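Periplasmic oligopeptide-binding protein (Burkholderia pseudomallei, PDB 3ZS6) binds oligopeptides in the periplasm and probably delivers them to an ABC transport system for uptake across the inner membrane. Local coordinates at residues Trp169-Pro172 / Lys173-Val176; Val15-Asp19 / Pro20-Glu24; Tyr101-Leu104 / Val105-Val108; Val140-Ser143 / Tyr144-Glu147. All coordinates share one frame; numbering follows the deposited sequence.

Contact 1: residues Trp169-Pro172 / Lys173-Val176; sequences WTRP and KNIV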
ATOM      1  N   TRP A 169      14.739 -18.122   6.672  1.00 23.34           N
ATOM      2  CA  TRP A 169      15.836 -17.246   6.269  1.00 21.53           C
ATOM      3  C   TRP A 169      15.705 -15.825   6.821  1.00 18.06           C
ATOM      4  O   TRP A 169      16.711 -15.153   7.058  1.00 20.94           O
ATOM      5  CB  TRP A 169      16.084 -17.288   4.752  1.00 24.45           C
ATOM      6  CG  TRP A 169      15.177 -16.441   3.890  1.00 24.30           C
ATOM      7  CD1 TRP A 169      14.053 -16.850   3.218  1.00 17.92           C
ATOM      8  CD2 TRP A 169      15.358 -15.061   3.561  1.00 17.72           C
ATOM      9  NE1 TRP A 169      13.521 -15.801   2.506  1.00 15.42           N
ATOM     10  CE2 TRP A 169      14.300 -14.690   2.705  1.00 21.03           C
ATOM     11  CE3 TRP A 169      16.310 -14.098   3.915  1.00 14.45           C
ATOM     12  CZ2 TRP A 169      14.164 -13.393   2.200  1.00 14.96           C
ATOM     13  CZ3 TRP A 169      16.176 -12.810   3.408  1.00 18.93           C
ATOM     14  CH2 TRP A 169      15.113 -12.473   2.559  1.00 14.85           C
ATOM     15  N   THR A 170      14.472 -15.389   7.073  1.00 22.17           N
ATOM     16  CA  THR A 170      14.230 -14.052   7.627  1.00 19.97           C
ATOM     17  C   THR A 170      14.338 -13.977   9.151  1.00 19.86           C
ATOM     18  O   THR A 170      14.186 -12.900   9.730  1.00 16.73           O
ATOM     19  CB  THR A 170      12.857 -13.471   7.205  1.00 19.75           C
ATOM     20  OG1 THR A 170      11.807 -14.361   7.600  1.00 16.20           O
ATOM     21  CG2 THR A 170      12.799 -13.247   5.685  1.00 12.69           C
ATOM     22  N   ARG A 171      14.586 -15.107   9.806  1.00 19.82           N
ATOM     23  CA  ARG A 171      14.839 -15.077  11.246  1.00 22.50           C
ATOM     24  C   ARG A 171      16.118 -14.286  11.523  1.00 18.85           C
ATOM     25  O   ARG A 171      17.075 -14.355  10.755  1.00 24.08           O
ATOM     26  CB  ARG A 171      14.935 -16.486  11.829  1.00 26.18           C
ATOM     27  CG  ARG A 171      13.640 -17.285  11.758  1.00 34.83           C
ATOM     28  CD  ARG A 171      13.809 -18.660  12.394  1.00 46.10           C
ATOM     29  NE  ARG A 171      12.854 -19.633  11.867  1.00 62.16           N
ATOM     30  CZ  ARG A 171      11.683 -19.924  12.428  1.00 72.69           C
ATOM     31  NH1 ARG A 171      11.305 -19.317  13.547  1.00 75.02           N
ATOM     32  NH2 ARG A 171      10.886 -20.828  11.868  1.00 74.83           N
ATOM     33  N   PRO A 172      16.129 -13.520  12.620  1.00 16.63           N
ATOM     34  CA  PRO A 172      17.260 -12.652  12.970  1.00 16.94           C
ATOM     35  C   PRO A 172      18.618 -13.357  12.869  1.00 24.54           C
ATOM     36  O   PRO A 172      19.609 -12.742  12.470  1.00 25.12           O
ATOM     37  CB  PRO A 172      16.959 -12.269  14.419  1.00 21.11           C
ATOM     38  CG  PRO A 172      15.454 -12.273  14.486  1.00 24.27           C
ATOM     39  CD  PRO A 172      15.004 -13.383  13.567  1.00 19.80           C
ATOM     40  N   LYS A 173      18.655 -14.640  13.202  1.00 24.65           N
ATOM     41  CA  LYS A 173      19.919 -15.364  13.247  1.00 35.66           C
ATOM     42  C   LYS A 173      20.378 -15.860  11.872  1.00 33.15           C
ATOM     43  O   LYS A 173      21.529 -16.262  11.703  1.00 29.76           O
ATOM     44  CB  LYS A 173      19.827 -16.525  14.240  1.00 42.44           C
ATOM     45  CG  LYS A 173      19.521 -16.069  15.663  1.00 53.19           C
ATOM     46  CD  LYS A 173      19.598 -17.222  16.650  1.00 62.58           C
ATOM     47  CE  LYS A 173      19.394 -16.746  18.084  1.00 64.19           C
ATOM     48  NZ  LYS A 173      19.624 -17.847  19.068  1.00 64.65           N
ATOM     49  N   ASN A 174      19.482 -15.812  10.893  1.00 29.23           N
ATOM     50  CA  ASN A 174      19.774 -16.329   9.559  1.00 26.45           C
ATOM     51  C   ASN A 174      19.818 -15.240   8.493  1.00 26.37           C
ATOM     52  O   ASN A 174      20.533 -15.362   7.496  1.00 26.47           O
ATOM     53  CB  ASN A 174      18.725 -17.372   9.160  1.00 23.25           C
ATOM     54  CG  ASN A 174      18.658 -18.534  10.132  1.00 30.68           C
ATOM     55  OD1 ASN A 174      19.648 -18.874  10.783  1.00 28.96           O
ATOM     56  ND2 ASN A 174      17.486 -19.154  10.233  1.00 26.39           N
ATOM     57  N   ILE A 175      19.046 -14.179   8.708  1.00 19.29           N
ATOM     58  CA  ILE A 175      18.764 -13.209   7.658  1.00 20.17           C
ATOM     59  C   ILE A 175      20.001 -12.513   7.102  1.00 20.73           C
ATOM     60  O   ILE A 175      20.933 -12.167   7.834  1.00 17.57           O
ATOM     61  CB  ILE A 175      17.742 -12.139   8.126  1.00 24.79           C
ATOM     62  CG1 ILE A 175      17.216 -11.333   6.935  1.00 20.27           C
ATOM     63  CG2 ILE A 175      18.367 -11.219   9.164  1.00 26.48           C
ATOM     64  CD1 ILE A 175      16.174 -10.275   7.320  1.00 19.62           C
ATOM     65  N   VAL A 176      19.997 -12.321   5.789  1.00 22.41           N
ATOM     66  CA  VAL A 176      21.028 -11.554   5.105  1.00 18.14           C
ATOM     67  C   VAL A 176      20.304 -10.492   4.300  1.00 18.53           C
ATOM     68  O   VAL A 176      19.411 -10.809   3.517  1.00 15.56           O
ATOM     69  CB  VAL A 176      21.849 -12.439   4.162  1.00 20.57           C
ATOM     70  CG1 VAL A 176      22.843 -11.598   3.367  1.00 23.20           C
ATOM     71  CG2 VAL A 176      22.569 -13.537   4.953  1.00 23.29           C
TER
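Arg171 and the residues three and four places later show how one carbonyl can fold a loop back on itself. Two backbone bonds converge on Arg171 O. Asn174 N donates to it over 2.8 Å, lying well above the carbonyl plane, and Ile175 N donates to the same Arg171 O, also over 2.8 Å, almost in line with the C=O bond. The first of these closes a type I beta turn with Pro172 and Lys173 at its corners; the second extends the reversal by one residue. The proline ring fixes the phi angle that the first corner needs, and Lys173 extends away from the bend. The turn belongs to the connection between helix 159-165 and strand 181-187, an outermost strand of a four-stranded mixed sheet, and Pro172 and Ile175 both pack on Leu183 of that strand.

Apolar contact is concentrated between Trp169 and Ile175. CG1 of Ile175 comes 4.0 Å from CZ3 of Trp169, the two side chains running obliquely to one another. The indole turns back over its own chain because CG sits between the backbone N and the carbonyl carbon (chi1 81°), and Thr170 CG2 rests 3.6 Å above the centre of the Trp169 ring.

A carbonyl, Val176 O, meets the ring at its edge, 3.8 Å from CZ3 of Trp169. Of the polar side-chain groups, Trp169 NE1 donates to Asp19 OD2. The amide of Asn174 passes beside Arg171, its ND2 4.0 Å from Arg171 CB, and bonds to Ala168 O.

Contact 2: residues Val15-Asp19 / Pro20-Glu24; sequences VESLD and PAHIE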
ATOM      1  N   VAL A  15       3.754  -7.233  11.322  1.00 17.37           N
ATOM      2  CA  VAL A  15       4.124  -7.303   9.903  1.00 10.26           C
ATOM      3  C   VAL A  15       3.874  -8.707   9.355  1.00 16.87           C
ATOM      4  O   VAL A  15       4.100  -9.693  10.061  1.00 15.41           O
ATOM      5  CB  VAL A  15       5.617  -6.917   9.696  1.00 15.82           C
ATOM      6  CG1 VAL A  15       6.558  -8.022  10.235  1.00 14.43           C
ATOM      7  CG2 VAL A  15       5.900  -6.615   8.229  1.00 12.98           C
ATOM      8  N   GLU A  16       3.418  -8.801   8.104  1.00 12.74           N
ATOM      9  CA  GLU A  16       3.044 -10.095   7.527  1.00 18.51           C
ATOM     10  C   GLU A  16       4.270 -10.938   7.162  1.00 19.59           C
ATOM     11  O   GLU A  16       4.222 -12.164   7.189  1.00 14.05           O
ATOM     12  CB  GLU A  16       2.126  -9.925   6.303  1.00 16.79           C
ATOM     13  CG  GLU A  16       2.786  -9.255   5.084  1.00 14.76           C
ATOM     14  CD  GLU A  16       2.832  -7.735   5.182  1.00 16.12           C
ATOM     15  OE1 GLU A  16       2.412  -7.186   6.225  1.00 14.55           O
ATOM     16  OE2 GLU A  16       3.278  -7.085   4.207  1.00 15.78           O
ATOM     17  N   SER A  17       5.368 -10.275   6.824  1.00 10.53           N
ATOM     18  CA  SER A  17       6.564 -10.979   6.386  1.00 13.89           C
ATOM     19  C   SER A  17       7.700  -9.978   6.282  1.00 10.53           C
ATOM     20  O   SER A  17       7.457  -8.780   6.161  1.00 13.54           O
ATOM     21  CB  SER A  17       6.312 -11.630   5.020  1.00 16.84           C
ATOM     22  OG  SER A  17       7.475 -12.232   4.477  1.00 18.88           O
ATOM     23  N   LEU A  18       8.934 -10.467   6.347  1.00 13.20           N
ATOM     24  CA  LEU A  18      10.095  -9.632   6.068  1.00 12.72           C
ATOM     25  C   LEU A  18      10.838 -10.151   4.842  1.00 16.98           C
ATOM     26  O   LEU A  18      11.941  -9.697   4.535  1.00 15.17           O
ATOM     27  CB  LEU A  18      11.027  -9.564   7.274  1.00 19.50           C
ATOM     28  CG  LEU A  18      10.481  -8.800   8.488  1.00 26.09           C
ATOM     29  CD1 LEU A  18      11.501  -8.788   9.616  1.00 23.05           C
ATOM     30  CD2 LEU A  18      10.096  -7.378   8.104  1.00 24.84           C
ATOM     31  N   ASP A  19      10.221 -11.109   4.151  1.00 13.95           N
ATOM     32  CA  ASP A  19      10.710 -11.595   2.863  1.00 12.90           C
ATOM     33  C   ASP A  19      10.150 -10.678   1.774  1.00 14.74           C
ATOM     34  O   ASP A  19       8.931 -10.591   1.599  1.00 15.11           O
ATOM     35  CB  ASP A  19      10.230 -13.043   2.645  1.00 12.03           C
ATOM     36  CG  ASP A  19      10.794 -13.680   1.379  1.00 13.24           C
ATOM     37  OD1 ASP A  19      11.149 -12.945   0.422  1.00 11.24           O
ATOM     38  OD2 ASP A  19      10.878 -14.930   1.343  1.00 14.71           O
ATOM     39  N   PRO A  20      11.034  -9.978   1.044  1.00 11.74           N
ATOM     40  CA  PRO A  20      10.568  -9.045   0.010  1.00 12.03           C
ATOM     41  C   PRO A  20       9.512  -9.649  -0.910  1.00 10.81           C
ATOM     42  O   PRO A  20       8.621  -8.928  -1.353  1.00 13.19           O
ATOM     43  CB  PRO A  20      11.847  -8.727  -0.770  1.00 13.00           C
ATOM     44  CG  PRO A  20      12.915  -8.799   0.281  1.00 15.38           C
ATOM     45  CD  PRO A  20      12.497  -9.936   1.199  1.00  8.38           C
ATOM     46  N   ALA A  21       9.595 -10.945  -1.180  1.00 11.93           N
ATOM     47  CA  ALA A  21       8.639 -11.585  -2.080  1.00 11.24           C
ATOM     48  C   ALA A  21       7.239 -11.735  -1.481  1.00 18.22           C
ATOM     49  O   ALA A  21       6.272 -11.988  -2.203  1.00 21.67           O
ATOM     50  CB  ALA A  21       9.160 -12.944  -2.539  1.00 11.21           C
ATOM     51  N   HIS A  22       7.127 -11.590  -0.166  1.00 15.81           N
ATOM     52  CA  HIS A  22       5.833 -11.765   0.483  1.00 16.71           C
ATOM     53  C   HIS A  22       5.342 -10.508   1.207  1.00 15.65           C
ATOM     54  O   HIS A  22       4.343 -10.543   1.926  1.00 12.82           O
ATOM     55  CB  HIS A  22       5.881 -12.977   1.413  1.00 14.36           C
ATOM     56  CG  HIS A  22       6.206 -14.250   0.696  1.00 16.28           C
ATOM     57  ND1 HIS A  22       5.336 -14.839  -0.197  1.00 17.41           N
ATOM     58  CD2 HIS A  22       7.318 -15.023   0.706  1.00 20.71           C
ATOM     59  CE1 HIS A  22       5.889 -15.934  -0.689  1.00 22.11           C
ATOM     60  NE2 HIS A  22       7.092 -16.068  -0.160  1.00 18.14           N
ATOM     61  N   ILE A  23       6.047  -9.398   1.005  1.00 13.33           N
ATOM     62  CA  ILE A  23       5.656  -8.125   1.608  1.00 12.48           C
ATOM     63  C   ILE A  23       4.507  -7.481   0.818  1.00 10.16           C
ATOM     64  O   ILE A  23       4.598  -7.309  -0.398  1.00 10.63           O
ATOM     65  CB  ILE A  23       6.864  -7.162   1.700  1.00 11.87           C
ATOM     66  CG1 ILE A  23       7.840  -7.667   2.769  1.00 14.18           C
ATOM     67  CG2 ILE A  23       6.390  -5.720   1.998  1.00  9.63           C
ATOM     68  CD1 ILE A  23       9.131  -6.837   2.916  1.00 13.27           C
ATOM     69  N   GLU A  24       3.424  -7.142   1.506  1.00  9.48           N
ATOM     70  CA  GLU A  24       2.239  -6.598   0.847  1.00 10.85           C
ATOM     71  C   GLU A  24       1.789  -5.258   1.417  1.00 12.88           C
ATOM     72  O   GLU A  24       1.080  -4.506   0.745  1.00 12.28           O
ATOM     73  CB  GLU A  24       1.035  -7.536   1.022  1.00 11.34           C
ATOM     74  CG  GLU A  24       1.123  -8.890   0.390  1.00 19.78           C
ATOM     75  CD  GLU A  24      -0.163  -9.665   0.604  1.00 18.79           C
ATOM     76  OE1 GLU A  24      -1.215  -9.237   0.073  1.00 15.69           O
ATOM     77  OE2 GLU A  24      -0.119 -10.694   1.308  1.00 16.06           O
TER
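Glu16 bends its carboxylate across the loop to meet the backbone of Glu24. Its CG lies between the backbone N and the carbonyl carbon (chi1 66°), and a second bend at chi2 (-81°) brings OE2 to Glu24 N at 2.7 Å. The bond is nearly straight and arrives on the anti side of the carboxylate; OE1 bonds to Ser25 OG. Asp19 takes a different shape, with CG anti to its backbone N (chi1 -175°), and its OD1 accepts from Ala21 N at 3.0 Å, met from above the carboxylate plane: an Asx turn. His22 N donates to Asp19 O over 2.7 Å, closing a type I beta turn through Pro20 and Ala21. Ser17 OG accepts from Asp19 N at 3.0 Å in an ST turn, so Ser17 to His22, within the loop between strand 6-11 and helix 26-35, is a series of linked turns. Farther on, Glu24 makes backbone hydrogen bonds with the bound peptide. Asp19 OD2 forms a salt bridge with Arg91 and approaches the His22 ring at its edge, 3.6 Å from CD2, with carboxylate and imidazole almost perpendicular. Ile23 CG1 lies near both Asp19 O (3.3 Å) and Ser17 O (3.6 Å).

Contact 3: residues Tyr101-Leu104 / Val105-Val108; sequences YTIL and VEFV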
ATOM      1  N   TYR A 101       2.324 -10.324  -4.460  1.00 13.71           N
ATOM      2  CA  TYR A 101       2.656  -8.999  -4.978  1.00 16.51           C
ATOM      3  C   TYR A 101       3.371  -9.024  -6.316  1.00 13.31           C
ATOM      4  O   TYR A 101       4.319  -8.275  -6.529  1.00 22.24           O
ATOM      5  CB  TYR A 101       3.476  -8.190  -3.964  1.00 15.70           C
ATOM      6  CG  TYR A 101       2.996  -6.755  -3.811  1.00 15.26           C
ATOM      7  CD1 TYR A 101       1.951  -6.448  -2.946  1.00 11.46           C
ATOM      8  CD2 TYR A 101       3.570  -5.720  -4.538  1.00 10.93           C
ATOM      9  CE1 TYR A 101       1.501  -5.155  -2.797  1.00 14.74           C
ATOM     10  CE2 TYR A 101       3.126  -4.401  -4.393  1.00 11.13           C
ATOM     11  CZ  TYR A 101       2.087  -4.134  -3.512  1.00 12.62           C
ATOM     12  OH  TYR A 101       1.613  -2.853  -3.342  1.00 10.96           O
ATOM     13  N   THR A 102       2.901  -9.867  -7.230  1.00 15.27           N
ATOM     14  CA  THR A 102       3.494  -9.926  -8.565  1.00 19.30           C
ATOM     15  C   THR A 102       3.209  -8.668  -9.398  1.00 19.96           C
ATOM     16  O   THR A 102       3.799  -8.470 -10.457  1.00 16.38           O
ATOM     17  CB  THR A 102       3.016 -11.173  -9.338  1.00 20.17           C
ATOM     18  OG1 THR A 102       1.587 -11.199  -9.362  1.00 14.39           O
ATOM     19  CG2 THR A 102       3.532 -12.455  -8.673  1.00 13.85           C
ATOM     20  N   ILE A 103       2.305  -7.818  -8.919  1.00 23.22           N
ATOM     21  CA  ILE A 103       1.906  -6.635  -9.684  1.00 18.64           C
ATOM     22  C   ILE A 103       3.086  -5.734 -10.068  1.00 19.30           C
ATOM     23  O   ILE A 103       3.110  -5.180 -11.166  1.00 19.64           O
ATOM     24  CB  ILE A 103       0.828  -5.799  -8.953  1.00 16.81           C
ATOM     25  CG1 ILE A 103       1.316  -5.402  -7.554  1.00 21.08           C
ATOM     26  CG2 ILE A 103      -0.498  -6.581  -8.877  1.00 19.37           C
ATOM     27  CD1 ILE A 103       0.385  -4.455  -6.811  1.00 16.97           C
ATOM     28  N   LEU A 104       4.063  -5.590  -9.175  1.00  9.10           N
ATOM     29  CA  LEU A 104       5.190  -4.696  -9.447  1.00 16.45           C
ATOM     30  C   LEU A 104       6.120  -5.197 -10.552  1.00 20.03           C
ATOM     31  O   LEU A 104       6.679  -4.400 -11.303  1.00 26.65           O
ATOM     32  CB  LEU A 104       6.003  -4.409  -8.172  1.00 18.47           C
ATOM     33  CG  LEU A 104       5.353  -3.426  -7.197  1.00 18.90           C
ATOM     34  CD1 LEU A 104       6.291  -3.103  -6.034  1.00 16.35           C
ATOM     35  CD2 LEU A 104       4.935  -2.162  -7.919  1.00 17.38           C
ATOM     36  N   VAL A 105       6.281  -6.511 -10.658  1.00 17.54           N
ATOM     37  CA  VAL A 105       7.155  -7.066 -11.683  1.00 25.12           C
ATOM     38  C   VAL A 105       6.382  -7.262 -12.986  1.00 20.63           C
ATOM     39  O   VAL A 105       6.951  -7.563 -14.033  1.00 20.05           O
ATOM     40  CB  VAL A 105       7.794  -8.392 -11.223  1.00 27.65           C
ATOM     41  CG1 VAL A 105       6.786  -9.534 -11.336  1.00 17.53           C
ATOM     42  CG2 VAL A 105       9.053  -8.685 -12.032  1.00 24.17           C
ATOM     43  N   GLU A 106       5.076  -7.051 -12.921  1.00 19.73           N
ATOM     44  CA  GLU A 106       4.208  -7.301 -14.064  1.00 26.75           C
ATOM     45  C   GLU A 106       4.537  -6.416 -15.269  1.00 24.74           C
ATOM     46  O   GLU A 106       4.250  -6.789 -16.408  1.00 24.57           O
ATOM     47  CB  GLU A 106       2.742  -7.131 -13.660  1.00 29.69           C
ATOM     48  CG  GLU A 106       1.794  -8.139 -14.275  1.00 39.49           C
ATOM     49  CD  GLU A 106       0.394  -8.038 -13.691  1.00 47.40           C
ATOM     50  OE1 GLU A 106       0.214  -8.402 -12.510  1.00 47.33           O
ATOM     51  OE2 GLU A 106      -0.523  -7.586 -14.409  1.00 49.40           O
ATOM     52  N   PHE A 107       5.140  -5.253 -15.028  1.00 28.86           N
ATOM     53  CA  PHE A 107       5.495  -4.355 -16.131  1.00 37.79           C
ATOM     54  C   PHE A 107       6.689  -4.895 -16.918  1.00 36.45           C
ATOM     55  O   PHE A 107       6.923  -4.498 -18.061  1.00 37.15           O
ATOM     56  CB  PHE A 107       5.822  -2.942 -15.630  1.00 52.22           C
ATOM     57  CG  PHE A 107       4.657  -2.217 -15.018  1.00 63.51           C
ATOM     58  CD1 PHE A 107       3.458  -2.866 -14.774  1.00 72.62           C
ATOM     59  CD2 PHE A 107       4.764  -0.873 -14.691  1.00 65.97           C
ATOM     60  CE1 PHE A 107       2.388  -2.189 -14.207  1.00 75.48           C
ATOM     61  CE2 PHE A 107       3.700  -0.190 -14.128  1.00 69.79           C
ATOM     62  CZ  PHE A 107       2.510  -0.849 -13.885  1.00 73.61           C
ATOM     63  N   VAL A 108       7.447  -5.797 -16.301  1.00 27.50           N
ATOM     64  CA  VAL A 108       8.638  -6.340 -16.942  1.00 23.94           C
ATOM     65  C   VAL A 108       8.296  -7.344 -18.043  1.00 28.11           C
ATOM     66  O   VAL A 108       7.328  -8.100 -17.940  1.00 22.63           O
ATOM     67  CB  VAL A 108       9.595  -6.965 -15.919  1.00 20.71           C
ATOM     68  CG1 VAL A 108      10.859  -7.460 -16.606  1.00 16.38           C
ATOM     69  CG2 VAL A 108       9.939  -5.944 -14.840  1.00 19.65           C
TER
HETATM   70  O   HOH W   1      -0.381  -9.707 -10.555  1.00 22.25           O
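Thr102 and Val105 open a run of overlapping beta turns, a helix-like bend lying between helices 82-93 and 111-115 and beside the peptide site of this periplasmic binding protein fold. Its bonds join residues three apart and are slack at first. Val105 N reaches Thr102 O over 3.2 Å at a strongly bent angle, and Glu106 N reaches Ile103 O, also over 3.2 Å; both are weak. The next is tighter, Val108 N donating to Val105 O over 2.9 Å. Carbon atoms crowd the earlier acceptors: Val105 CG1 lies 3.3 Å from Thr102 O, and Glu106 CB is 3.2 Å from Ile103 O.

The polar side chains find partners outside the backbone. A water accompanies the bend, 2.7 Å from Thr102 OG1; its link to Glu106 OE1 is modelled too short and stays doubtful. OE2 of the same carboxylate forms a salt bridge with Arg421, which would probably favour the ionised form of the glutamate. Tyr101 OH is held by Asp409 and makes a weak hydrogen bond to the backbone of the bound peptide. Its ring is backed within the bend by Ile103, whose CG1 falls between the backbone N and the carbonyl carbon (chi1 56°); this, with the extended chi2, sets CD1 of Ile103 3.6 Å above one face of the Tyr101 ring, offset toward the rim.

Contact 4: residues Val140-Ser143 / Tyr144-Glu147; sequences VPVS and YFPE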
ATOM      1  N   VAL A 140       5.435  -2.463 -22.071  1.00 25.49           N
ATOM      2  CA  VAL A 140       5.044  -1.216 -22.710  1.00 32.02           C
ATOM      3  C   VAL A 140       5.897  -0.115 -22.100  1.00 30.56           C
ATOM      4  O   VAL A 140       6.508  -0.317 -21.058  1.00 24.37           O
ATOM      5  CB  VAL A 140       3.566  -0.887 -22.453  1.00 36.78           C
ATOM      6  CG1 VAL A 140       2.666  -1.914 -23.122  1.00 43.27           C
ATOM      7  CG2 VAL A 140       3.288  -0.832 -20.952  1.00 28.30           C
ATOM      8  N   PRO A 141       5.952   1.053 -22.748  1.00 29.55           N
ATOM      9  CA  PRO A 141       6.780   2.111 -22.160  1.00 31.10           C
ATOM     10  C   PRO A 141       6.241   2.603 -20.815  1.00 31.00           C
ATOM     11  O   PRO A 141       5.036   2.820 -20.660  1.00 28.06           O
ATOM     12  CB  PRO A 141       6.757   3.223 -23.221  1.00 35.53           C
ATOM     13  CG  PRO A 141       5.622   2.870 -24.153  1.00 39.36           C
ATOM     14  CD  PRO A 141       5.479   1.384 -24.102  1.00 34.06           C
ATOM     15  N   VAL A 142       7.146   2.760 -19.852  1.00 25.96           N
ATOM     16  CA  VAL A 142       6.805   3.220 -18.511  1.00 24.64           C
ATOM     17  C   VAL A 142       7.779   4.327 -18.118  1.00 22.52           C
ATOM     18  O   VAL A 142       8.944   4.063 -17.823  1.00 24.74           O
ATOM     19  CB  VAL A 142       6.895   2.070 -17.477  1.00 21.42           C
ATOM     20  CG1 VAL A 142       6.539   2.569 -16.069  1.00 20.22           C
ATOM     21  CG2 VAL A 142       6.005   0.905 -17.888  1.00 20.90           C
ATOM     22  N   SER A 143       7.303   5.564 -18.105  1.00 25.46           N
ATOM     23  CA  SER A 143       8.198   6.710 -17.963  1.00 25.09           C
ATOM     24  C   SER A 143       8.730   6.860 -16.539  1.00 25.67           C
ATOM     25  O   SER A 143       9.739   7.520 -16.315  1.00 19.97           O
ATOM     26  CB  SER A 143       7.489   7.997 -18.395  1.00 23.55           C
ATOM     27  OG  SER A 143       6.441   8.320 -17.495  1.00 26.02           O
ATOM     28  N   TYR A 144       8.035   6.250 -15.583  1.00 20.00           N
ATOM     29  CA  TYR A 144       8.342   6.415 -14.172  1.00 17.89           C
ATOM     30  C   TYR A 144       8.880   5.119 -13.559  1.00 17.90           C
ATOM     31  O   TYR A 144       8.887   4.949 -12.336  1.00 16.42           O
ATOM     32  CB  TYR A 144       7.082   6.851 -13.422  1.00 19.51           C
ATOM     33  CG  TYR A 144       5.864   5.993 -13.736  1.00 19.65           C
ATOM     34  CD1 TYR A 144       5.616   4.822 -13.031  1.00 18.68           C
ATOM     35  CD2 TYR A 144       4.974   6.358 -14.744  1.00 18.51           C
ATOM     36  CE1 TYR A 144       4.512   4.035 -13.314  1.00 14.50           C
ATOM     37  CE2 TYR A 144       3.869   5.584 -15.041  1.00 23.36           C
ATOM     38  CZ  TYR A 144       3.638   4.425 -14.323  1.00 25.03           C
ATOM     39  OH  TYR A 144       2.537   3.652 -14.619  1.00 25.81           O
ATOM     40  N   PHE A 145       9.340   4.207 -14.407  1.00 20.50           N
ATOM     41  CA  PHE A 145       9.720   2.890 -13.922  1.00 17.19           C
ATOM     42  C   PHE A 145      10.629   2.903 -12.688  1.00 19.09           C
ATOM     43  O   PHE A 145      10.489   2.056 -11.809  1.00 17.48           O
ATOM     44  CB  PHE A 145      10.321   2.011 -15.027  1.00 21.18           C
ATOM     45  CG  PHE A 145      10.573   0.600 -14.577  1.00 22.13           C
ATOM     46  CD1 PHE A 145       9.505  -0.248 -14.305  1.00 17.26           C
ATOM     47  CD2 PHE A 145      11.865   0.139 -14.362  1.00 20.56           C
ATOM     48  CE1 PHE A 145       9.720  -1.546 -13.856  1.00 15.49           C
ATOM     49  CE2 PHE A 145      12.090  -1.158 -13.915  1.00 24.56           C
ATOM     50  CZ  PHE A 145      11.006  -2.005 -13.654  1.00 19.20           C
ATOM     51  N   PRO A 146      11.566   3.860 -12.609  1.00 16.71           N
ATOM     52  CA  PRO A 146      12.443   3.804 -11.434  1.00 11.19           C
ATOM     53  C   PRO A 146      11.707   3.918 -10.088  1.00 17.10           C
ATOM     54  O   PRO A 146      12.194   3.358  -9.108  1.00 14.28           O
ATOM     55  CB  PRO A 146      13.409   4.979 -11.659  1.00 22.47           C
ATOM     56  CG  PRO A 146      13.467   5.118 -13.162  1.00 21.49           C
ATOM     57  CD  PRO A 146      12.051   4.813 -13.626  1.00 18.74           C
ATOM     58  N   GLU A 147      10.569   4.611 -10.042  1.00 20.82           N
ATOM     59  CA  GLU A 147       9.770   4.692  -8.814  1.00 20.49           C
ATOM     60  C   GLU A 147       9.398   3.319  -8.267  1.00 17.60           C
ATOM     61  O   GLU A 147       9.411   3.103  -7.052  1.00 13.48           O
ATOM     62  CB  GLU A 147       8.480   5.490  -9.041  1.00 21.38           C
ATOM     63  CG  GLU A 147       8.652   6.988  -9.010  1.00 21.73           C
ATOM     64  CD  GLU A 147       7.333   7.730  -9.161  1.00 24.80           C
ATOM     65  OE1 GLU A 147       6.532   7.747  -8.198  1.00 18.81           O
ATOM     66  OE2 GLU A 147       7.109   8.309 -10.241  1.00 22.62           O
TER
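Val142 to Phe145 form a type I beta turn, with Ser143 and Tyr144 at its two corners. Its closing bond, Phe145 N to Val142 O, is reasonably straight but long at 3.4 Å, and counts as weak. The chain goes directly from this reversal into helical geometry: Glu147 N bonds to Tyr144 O over 2.9 Å. The turn thus joins strand 133-137 of the antiparallel sheet to the short helix 145-148, placing its second corner just before the helix.

Inside the turn the side chains form a CH-pi contact. CG1 of Val142 stands over the middle of the Tyr144 ring, 3.8 Å from the centroid and only 13° off the normal. Both torsions contribute: Val142 CG1 is anti to its backbone N (chi1 180°), while Tyr144 CG lies between N and the carbonyl carbon (chi1 49°), which folds the phenol back beneath the valine. The same methyl, Val142 CG1, lies 4.0 Å from Phe145 CB and near the plane of the Phe145 ring, at its edge. Ser143 OG approaches the tyrosine obliquely, 3.7 Å from Tyr144 CD2. Farther out, the Tyr144 ring meets that of Tyr410, and the Phe145 ring meets that of Trp64.

All four contacts are local reversals, but their chemistry differs with their place in the fold. Contact 1, about 25 Å from the chain centre to its own centre, is partly buried and relies on a shared backbone carbonyl; contacts 2, 3 and 4 are buried. Contacts 2 and 3 both reach the bound peptide and employ carboxylates, and they touch where Glu24 O packs 3.6 Å from Tyr101 CE1. Contact 4 is mainly apolar and leads into helix 145-148, on which contact 3 also packs; Phe107 CD2 lies 3.9 Å from Val142 CG2. Contacts 1 and 2 share strand 181-187 and meet where Trp169 CH2 comes 3.9 Å from Pro20 CD, whereas contacts 1 and 4 remain about 19 Å apart at their nearest atoms.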